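Local coordinates for protein caprin-2 (Danio rerio, PDB 4OUS) that forms a trimeric C1q-domain assembly that binds calcium and probably takes part in canonical Wnt signalling, at residues F16-L21 against L110-G115; P67-L72 against S81-D86; K61-V66 against P89-A94. The protein carries 1 engineered substitution. All coordinates share one frame; numbering follows the deposited sequence.

Interaction 1 of 3, residues F16-L21 against L110-G115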
loop_
_atom_site.group_PDB
_atom_site.type_symbol
_atom_site.label_atom_id
_atom_site.label_comp_id
_atom_site.label_asym_id
_atom_site.label_seq_id
_atom_site.Cartn_x
_atom_site.Cartn_y
_atom_site.Cartn_z
ATOM N N PHE A 16 10.408 14.685 11.076
ATOM C CA PHE A 16 9.388 15.338 11.900
ATOM C C PHE A 16 9.405 14.713 13.283
ATOM O O PHE A 16 9.041 13.545 13.447
ATOM C CB PHE A 16 7.996 15.224 11.266
ATOM C CG PHE A 16 6.922 16.044 11.957
ATOM C CD1 PHE A 16 7.165 17.345 12.379
ATOM C CD2 PHE A 16 5.652 15.518 12.147
ATOM C CE1 PHE A 16 6.165 18.088 12.994
ATOM C CE2 PHE A 16 4.657 16.258 12.758
ATOM C CZ PHE A 16 4.912 17.545 13.180
ATOM N N ALA A 17 9.837 15.496 14.266
ATOM C CA ALA A 17 9.921 15.046 15.649
ATOM C C ALA A 17 9.505 16.203 16.537
ATOM O O ALA A 17 10.348 16.849 17.160
ATOM C CB ALA A 17 11.327 14.580 15.982
ATOM N N PRO A 18 8.197 16.488 16.583
ATOM C CA PRO A 18 7.729 17.754 17.157
ATOM C C PRO A 18 7.891 17.929 18.667
ATOM O O PRO A 18 8.044 19.064 19.113
ATOM C CB PRO A 18 6.241 17.763 16.790
ATOM C CG PRO A 18 5.881 16.325 16.587
ATOM C CD PRO A 18 7.099 15.719 15.969
ATOM N N GLY A 19 7.824 16.857 19.443
ATOM C CA GLY A 19 7.942 16.997 20.884
ATOM C C GLY A 19 6.613 17.158 21.604
ATOM O O GLY A 19 6.574 17.308 22.826
ATOM N N THR A 20 5.531 17.118 20.830
ATOM C CA THR A 20 4.166 17.122 21.345
ATOM C C THR A 20 3.376 16.066 20.572
ATOM O O THR A 20 3.517 15.965 19.352
ATOM C CB THR A 20 3.503 18.499 21.187
ATOM O OG1 THR A 20 4.298 19.492 21.846
ATOM C CG2 THR A 20 2.105 18.499 21.778
ATOM N N LEU A 21 2.557 15.280 21.267
ATOM C CA LEU A 21 1.786 14.230 20.618
ATOM C C LEU A 21 0.666 14.815 19.762
ATOM O O LEU A 21 0.282 15.973 19.929
ATOM C CB LEU A 21 1.207 13.273 21.660
ATOM C CG LEU A 21 2.118 12.161 22.193
ATOM C CD1 LEU A 21 3.342 12.693 22.933
ATOM C CD2 LEU A 21 1.326 11.225 23.088
ATOM N N LEU A 110 -2.824 13.411 7.659
ATOM C CA LEU A 110 -2.201 12.431 8.535
ATOM C C LEU A 110 -1.793 13.071 9.848
ATOM O O LEU A 110 -1.210 14.162 9.878
ATOM C CB LEU A 110 -0.978 11.798 7.883
ATOM C CG LEU A 110 -1.211 11.023 6.587
ATOM C CD1 LEU A 110 0.106 10.463 6.079
ATOM C CD2 LEU A 110 -2.218 9.913 6.764
ATOM N N ARG A 111 -2.101 12.372 10.931
ATOM C CA ARG A 111 -1.738 12.778 12.273
ATOM C C ARG A 111 -0.627 11.885 12.812
ATOM O O ARG A 111 -0.730 10.652 12.771
ATOM C CB ARG A 111 -2.951 12.712 13.204
ATOM C CG ARG A 111 -2.668 13.234 14.599
ATOM C CD ARG A 111 -3.926 13.324 15.427
ATOM N NE ARG A 111 -4.408 12.008 15.817
ATOM C CZ ARG A 111 -5.412 11.820 16.667
ATOM N NH1 ARG A 111 -6.034 12.866 17.197
ATOM N NH2 ARG A 111 -5.791 10.592 16.992
ATOM N N LEU A 112 0.422 12.520 13.330
ATOM C CA LEU A 112 1.459 11.839 14.076
ATOM C C LEU A 112 0.976 11.720 15.508
ATOM O O LEU A 112 1.025 12.685 16.267
ATOM C CB LEU A 112 2.779 12.606 13.995
ATOM C CG LEU A 112 3.953 11.991 14.745
ATOM C CD1 LEU A 112 4.242 10.585 14.258
ATOM C CD2 LEU A 112 5.185 12.871 14.609
ATOM N N HIS A 113 0.426 10.568 15.860
ATOM C CA HIS A 113 -0.084 10.379 17.207
ATOM C C HIS A 113 1.078 10.293 18.199
ATOM O O HIS A 113 1.134 11.064 19.157
ATOM C CB HIS A 113 -0.965 9.134 17.268
ATOM C CG HIS A 113 -1.326 8.732 18.659
ATOM N ND1 HIS A 113 -2.034 9.553 19.511
ATOM C CD2 HIS A 113 -1.046 7.609 19.360
ATOM C CE1 HIS A 113 -2.184 8.943 20.676
ATOM N NE2 HIS A 113 -1.599 7.762 20.608
ATOM N N ARG A 114 2.003 9.370 17.941
ATOM C CA ARG A 114 3.228 9.203 18.717
ATOM C C ARG A 114 4.351 8.818 17.776
ATOM O O ARG A 114 4.105 8.265 16.701
ATOM C CB ARG A 114 3.070 8.129 19.801
ATOM C CG ARG A 114 2.095 8.482 20.921
ATOM C CD ARG A 114 2.112 7.438 22.046
ATOM N NE ARG A 114 3.458 7.328 22.611
ATOM C CZ ARG A 114 4.047 6.193 22.983
ATOM N NH1 ARG A 114 3.408 5.034 22.892
ATOM N NH2 ARG A 114 5.291 6.225 23.434
ATOM N N GLY A 115 5.582 9.084 18.197
ATOM C CA GLY A 115 6.749 8.697 17.434
ATOM C C GLY A 115 7.333 9.856 16.661
ATOM O O GLY A 115 6.984 11.021 16.884
HETATM O O HOH W 1 3.280 14.192 17.195
#

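Interaction 2 of 3, residues P67-L72 against S81-D86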
loop_
_atom_site.group_PDB
_atom_site.type_symbol
_atom_site.label_atom_id
_atom_site.label_comp_id
_atom_site.label_asym_id
_atom_site.label_seq_id
_atom_site.Cartn_x
_atom_site.Cartn_y
_atom_site.Cartn_z
ATOM N N PRO A 67 7.503 4.051 19.658
ATOM C CA PRO A 67 6.742 3.500 18.537
ATOM C C PRO A 67 6.120 4.596 17.691
ATOM O O PRO A 67 5.868 5.704 18.175
ATOM C CB PRO A 67 5.659 2.674 19.227
ATOM C CG PRO A 67 5.468 3.369 20.544
ATOM C CD PRO A 67 6.857 3.762 20.949
ATOM N N LEU A 68 5.865 4.269 16.432
ATOM C CA LEU A 68 5.216 5.178 15.504
ATOM C C LEU A 68 3.741 4.823 15.358
ATOM O O LEU A 68 3.404 3.690 15.010
ATOM C CB LEU A 68 5.910 5.136 14.144
ATOM C CG LEU A 68 5.352 6.094 13.095
ATOM C CD1 LEU A 68 5.623 7.533 13.493
ATOM C CD2 LEU A 68 5.913 5.812 11.709
ATOM N N TYR A 69 2.873 5.790 15.636
ATOM C CA TYR A 69 1.431 5.672 15.435
ATOM C C TYR A 69 0.981 6.787 14.505
ATOM O O TYR A 69 1.194 7.965 14.818
ATOM C CB TYR A 69 0.670 5.810 16.749
ATOM C CG TYR A 69 0.749 4.676 17.737
ATOM C CD1 TYR A 69 -0.312 3.782 17.865
ATOM C CD2 TYR A 69 1.845 4.520 18.584
ATOM C CE1 TYR A 69 -0.279 2.760 18.788
ATOM C CE2 TYR A 69 1.882 3.498 19.518
ATOM C CZ TYR A 69 0.818 2.622 19.613
ATOM O OH TYR A 69 0.845 1.594 20.532
ATOM N N ILE A 70 0.350 6.419 13.396
ATOM C CA ILE A 70 -0.177 7.362 12.418
ATOM C C ILE A 70 -1.680 7.173 12.294
ATOM O O ILE A 70 -2.152 6.033 12.225
ATOM C CB ILE A 70 0.454 7.143 11.021
ATOM C CG1 ILE A 70 1.981 7.220 11.064
ATOM C CG2 ILE A 70 -0.114 8.116 10.003
ATOM C CD1 ILE A 70 2.518 8.589 11.390
ATOM N N ASN A 71 -2.432 8.272 12.240
ATOM C CA ASN A 71 -3.855 8.212 11.913
ATOM C C ASN A 71 -4.132 8.935 10.603
ATOM O O ASN A 71 -3.680 10.071 10.415
ATOM C CB ASN A 71 -4.733 8.862 12.990
ATOM C CG ASN A 71 -4.390 8.418 14.393
ATOM O OD1 ASN A 71 -3.912 9.220 15.205
ATOM N ND2 ASN A 71 -4.657 7.153 14.702
ATOM N N LEU A 72 -4.915 8.311 9.727
ATOM C CA LEU A 72 -5.520 9.017 8.605
ATOM C C LEU A 72 -6.814 9.646 9.108
ATOM O O LEU A 72 -7.721 8.937 9.553
ATOM C CB LEU A 72 -5.800 8.077 7.436
ATOM C CG LEU A 72 -6.474 8.718 6.220
ATOM C CD1 LEU A 72 -5.522 9.602 5.438
ATOM C CD2 LEU A 72 -7.115 7.659 5.313
ATOM N N SER A 81 -5.694 3.637 10.882
ATOM C CA SER A 81 -4.455 3.909 11.594
ATOM C C SER A 81 -3.358 2.931 11.206
ATOM O O SER A 81 -3.614 1.886 10.603
ATOM C CB SER A 81 -4.681 3.846 13.105
ATOM O OG SER A 81 -5.702 4.746 13.510
ATOM N N ALA A 82 -2.128 3.285 11.561
ATOM C CA ALA A 82 -0.987 2.421 11.309
ATOM C C ALA A 82 -0.018 2.495 12.472
ATOM O O ALA A 82 0.100 3.522 13.135
ATOM C CB ALA A 82 -0.291 2.805 10.011
ATOM N N TYR A 83 0.681 1.389 12.690
ATOM C CA TYR A 83 1.643 1.235 13.773
ATOM C C TYR A 83 2.936 0.688 13.220
ATOM O O TYR A 83 2.906 -0.189 12.349
ATOM C CB TYR A 83 1.096 0.274 14.830
ATOM C CG TYR A 83 2.068 -0.118 15.927
ATOM C CD1 TYR A 83 2.137 0.612 17.103
ATOM C CD2 TYR A 83 2.903 -1.223 15.793
ATOM C CE1 TYR A 83 3.004 0.256 18.121
ATOM C CE2 TYR A 83 3.784 -1.587 16.809
ATOM C CZ TYR A 83 3.827 -0.842 17.973
ATOM O OH TYR A 83 4.680 -1.176 19.007
ATOM N N ALA A 84 4.066 1.152 13.741
ATOM C CA ALA A 84 5.325 0.494 13.425
ATOM C C ALA A 84 6.297 0.659 14.571
ATOM O O ALA A 84 6.410 1.737 15.150
ATOM C CB ALA A 84 5.920 1.038 12.135
ATOM N N ASN A 85 7.015 -0.410 14.877
ATOM C CA ASN A 85 8.020 -0.340 15.908
ATOM C C ASN A 85 8.998 -1.477 15.749
ATOM O O ASN A 85 8.625 -2.564 15.318
ATOM C CB ASN A 85 7.370 -0.385 17.282
ATOM C CG ASN A 85 8.307 0.038 18.375
ATOM O OD1 ASN A 85 9.066 0.992 18.214
ATOM N ND2 ASN A 85 8.267 -0.668 19.499
ATOM N N ASP A 86 10.251 -1.215 16.099
ATOM C CA ASP A 86 11.283 -2.239 16.121
ATOM C C ASP A 86 12.200 -1.977 17.309
ATOM O O ASP A 86 12.609 -0.842 17.549
ATOM C CB ASP A 86 12.072 -2.255 14.817
ATOM C CG ASP A 86 13.195 -3.264 14.840
ATOM O OD1 ASP A 86 14.307 -2.897 15.272
ATOM O OD2 ASP A 86 12.973 -4.424 14.436
#

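Interaction 3 of 3, residues K61-V66 against P89-A94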
loop_
_atom_site.group_PDB
_atom_site.type_symbol
_atom_site.label_atom_id
_atom_site.label_comp_id
_atom_site.label_asym_id
_atom_site.label_seq_id
_atom_site.Cartn_x
_atom_site.Cartn_y
_atom_site.Cartn_z
ATOM N N LYS A 61 9.649 5.467 10.344
ATOM C CA LYS A 61 9.967 6.047 11.648
ATOM C C LYS A 61 11.457 6.254 11.842
ATOM O O LYS A 61 12.274 5.570 11.223
ATOM C CB LYS A 61 9.431 5.171 12.782
ATOM C CG LYS A 61 10.194 3.870 13.014
ATOM C CD LYS A 61 9.500 2.948 14.029
ATOM C CE LYS A 61 9.353 3.573 15.412
ATOM N NZ LYS A 61 10.665 3.799 16.070
ATOM N N LEU A 62 11.803 7.199 12.712
ATOM C CA LEU A 62 13.171 7.309 13.196
ATOM C C LEU A 62 13.533 6.058 13.985
ATOM O O LEU A 62 12.679 5.424 14.621
ATOM C CB LEU A 62 13.359 8.544 14.080
ATOM C CG LEU A 62 13.133 9.912 13.436
ATOM C CD1 LEU A 62 13.595 11.021 14.370
ATOM C CD2 LEU A 62 13.856 10.003 12.112
ATOM N N ALA A 63 14.817 5.732 13.958
ATOM C CA ALA A 63 15.345 4.587 14.682
ATOM C C ALA A 63 15.573 4.962 16.142
ATOM O O ALA A 63 16.712 5.090 16.605
ATOM C CB ALA A 63 16.629 4.092 14.036
ATOM N N ILE A 64 14.462 5.161 16.842
ATOM C CA ILE A 64 14.446 5.465 18.264
ATOM C C ILE A 64 13.465 4.529 18.950
ATOM O O ILE A 64 12.604 3.932 18.298
ATOM C CB ILE A 64 14.041 6.928 18.546
ATOM C CG1 ILE A 64 12.625 7.206 18.033
ATOM C CG2 ILE A 64 15.050 7.898 17.935
ATOM C CD1 ILE A 64 12.118 8.599 18.354
ATOM N N SER A 65 13.594 4.412 20.268
ATOM C CA SER A 65 12.757 3.517 21.062
ATOM C C SER A 65 11.443 4.181 21.466
ATOM O O SER A 65 11.076 4.202 22.640
ATOM C CB SER A 65 13.512 3.058 22.309
ATOM O OG SER A 65 14.719 2.406 21.956
ATOM N N VAL A 66 10.770 4.761 20.481
ATOM C CA VAL A 66 9.408 5.257 20.610
ATOM C C VAL A 66 8.646 4.699 19.418
ATOM O O VAL A 66 9.102 4.835 18.281
ATOM C CB VAL A 66 9.337 6.801 20.602
ATOM C CG1 VAL A 66 7.895 7.272 20.763
ATOM C CG2 VAL A 66 10.230 7.397 21.683
ATOM N N PRO A 89 16.810 -0.180 18.310
ATOM C CA PRO A 89 15.702 0.191 17.427
ATOM C C PRO A 89 16.180 0.442 16.005
ATOM O O PRO A 89 17.245 1.014 15.776
ATOM C CB PRO A 89 15.170 1.472 18.062
ATOM C CG PRO A 89 16.375 2.111 18.639
ATOM C CD PRO A 89 17.300 0.988 19.069
ATOM N N ASP A 90 15.378 -0.008 15.051
ATOM C CA ASP A 90 15.664 0.169 13.637
ATOM C C ASP A 90 14.533 0.991 13.032
ATOM O O ASP A 90 13.510 1.237 13.680
ATOM C CB ASP A 90 15.786 -1.197 12.950
ATOM C CG ASP A 90 16.623 -1.166 11.671
ATOM O OD1 ASP A 90 16.787 -0.097 11.050
ATOM O OD2 ASP A 90 17.115 -2.247 11.282
ATOM N N HIS A 91 14.710 1.419 11.790
ATOM C CA HIS A 91 13.607 2.013 11.062
ATOM C C HIS A 91 12.545 0.951 10.802
ATOM O O HIS A 91 12.827 -0.250 10.746
ATOM C CB HIS A 91 14.084 2.618 9.746
ATOM C CG HIS A 91 15.156 3.649 9.909
ATOM N ND1 HIS A 91 14.917 4.903 10.425
ATOM C CD2 HIS A 91 16.476 3.607 9.615
ATOM C CE1 HIS A 91 16.045 5.590 10.446
ATOM N NE2 HIS A 91 17.006 4.827 9.961
ATOM N N GLU A 92 11.318 1.417 10.670
ATOM C CA GLU A 92 10.152 0.589 10.432
ATOM C C GLU A 92 9.113 1.470 9.771
ATOM O O GLU A 92 9.174 2.692 9.910
ATOM C CB GLU A 92 9.585 -0.002 11.723
ATOM C CG GLU A 92 9.652 -1.510 11.899
ATOM C CD GLU A 92 8.714 -2.264 10.947
ATOM O OE1 GLU A 92 8.363 -1.755 9.859
ATOM O OE2 GLU A 92 8.199 -3.323 11.362
ATOM N N THR A 93 8.145 0.866 9.093
ATOM C CA THR A 93 7.213 1.611 8.260
ATOM C C THR A 93 5.777 1.411 8.714
ATOM O O THR A 93 5.312 0.273 8.846
ATOM C CB THR A 93 7.355 1.196 6.787
ATOM O OG1 THR A 93 8.734 1.290 6.411
ATOM C CG2 THR A 93 6.519 2.081 5.876
ATOM N N ALA A 94 5.086 2.522 8.949
ATOM C CA ALA A 94 3.663 2.537 9.266
ATOM C C ALA A 94 2.898 2.914 8.008
ATOM O O ALA A 94 3.098 4.013 7.464
ATOM C CB ALA A 94 3.374 3.520 10.394
HETATM O O HOH W 2 11.995 1.333 15.911
#

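Interaction 1 of 3, residues F16-L21 against L110-G115
Leu-112 brings a single methyl, CD2, against both Phe-16 and Pro-18, and this apolar cluster is one of two places where the segments pack. The methyl lies 3.6 Å from Phe-16 CD2, approaching the ring obliquely, and 3.7 Å from Pro-18 CD. CG of Phe-16 is anti to the backbone N (chi1 -172°), beside the carbonyl carbon. Its own loop covers the ring as well: Pro-18 CD sits 3.8 Å above the plane, over its centre. Further along, Leu-21 and Arg-114 run side by side, pointing the same way. Here Leu-21 CD2 is 3.6 Å from Arg-114 CG, which in turn rests over a face of the His-113 ring. Leu-21 CB packs 3.3 Å from His-113 O.

No direct hydrogen bond joins the two segments. A water bridges them instead, donating to Thr-20 O at 2.8 Å and to Leu-112 O at 2.9 Å. His-113 turns to other partners: its ND1 is hydrogen-bonded to Asp-22, and its ring meets Trp-122 of a second subunit edge to face.

His-113 and Arg-114 both stand opposite Tyr-69, a classic beta bulge at the end of strand 107-114, against which a long loop of the C1q jelly roll folds.

Interaction 2 of 3, residues P67-L72 against S81-D86
Four backbone hydrogen bonds stitch Leu-68 to Ala-84 and Ile-70 to Ala-82, each residue both giving and accepting. All are short and fairly straight; the shortest, Ala-82 N to Ile-70 O, is 2.8 Å, and Leu-68 N to Ala-84 O runs at 167° at the hydrogen. The non-hydrogen-bonded pair between them, Tyr-69 with Tyr-83, adds CA-H...O contacts, such as Tyr-83 CA to Leu-68 O at 3.3 Å.

One side-chain bond reinforces the ladder. Asn-71 ND2 donates to Ser-81 OG across 2.9 Å, with the oxygen lying in the amide plane. Both groups have further partners, since Asn-71 OD1 accepts from Arg-111 NE and Ser-81 OG is bonded to Trp-122 O of a second subunit.

On the same face of the sheet, Tyr-83 turns the edge of its ring onto the face of Tyr-69. Tyr-83 CG is anti to the backbone N (chi1 172°), while Tyr-69 CG is anti to the carbonyl carbon, so the two rings leave their strands differently. The planes stand at 77° and the centroids are 5.0 Å apart, a T-shaped stack in which Tyr-83 CD1 sits 3.5 Å from Tyr-69 CZ. Pro-67 CB fills in beside it, 3.8 Å from Tyr-83 CE1 and also against Asn-85 CG. The polar ends of Tyr-83 and Asn-85 both bond to Asp-90 of the second subunit.

The segments belong to the antiparallel hairpin of strands 68-74 and 77-84, with strand 107-114 on the other side of 68-74. Leu-68, Ile-70 and Ala-82 face inward, onto residues of strands 51-60 and 93-102, while the tyrosine face meets the neighbouring subunit.

Interaction 3 of 3, residues K61-V66 against P89-A94
Lys-61 NZ is gripped by several oxygens at once, one of them the water that ties it to Asp-90. Within its own loop the amine donates to Leu-62 O at 3.0 Å and to Val-66 O at 2.9 Å. The bridging water accepts from NZ at 2.8 Å and donates to Asp-90 O. Chi1 of 73° places CG in the crowded position between the backbone N and the carbonyl carbon; bends at chi3 and chi4 then curl the chain back over its own loop. On the way, CD packs 3.7 Å from Glu-92 CB. An alanine here would probably leave the Leu-62 and Val-66 carbonyls and the water without their amine, and open a gap beside Glu-92 CB.

The backbone of Lys-61 makes two bonds across the contact. Its N donates to Glu-92 O at 2.8 Å, almost straight, and its O accepts from His-91 ND1, also at 2.8 Å and in the plane of the imidazole. That bond would fix the turn of the ring, and Ala-63 CB settles over one face as a CH-pi contact, 4.0 Å from the centroid. Ala-63 and Ser-65 are each the centre of an inverse gamma turn. Pro-89, after a cis peptide bond, packs against Ile-64 O and Ser-65 OG. The Glu-92 carboxylate binds calcium through OE2, together with Glu-92 of both other subunits, while OE1 accepts from Thr-93 N.

Segment 61-66 is the loop joining strand 51-60 to strand 68-74, and segment 89-94 leads into strand 93-102. That strand pairs with 51-60, where Ala-94 bonds to Ile-59, and Ala-94 also packs inward on Leu-68 and Ile-70.

How the interactions relate
The three contacts lie close together, with centres about 10 Å apart for interactions 1 and 2 and for 2 and 3, and about 13 Å for 1 and 3. Along the chain they are nested: interaction 2 sits inside the loop closed by interaction 3, which sits inside that closed by interaction 1. Interactions 1 and 2 share one sheet, where strands 107-114 and 68-74 are neighbours. Interaction 3 joins loops leading to and from both sheets, and Leu-68 meets Ala-94 between them. All three lie toward one end of the C1q domain; all three reach a neighbouring subunit, and Glu-92 of interaction 3 binds the calcium shared by the three chains.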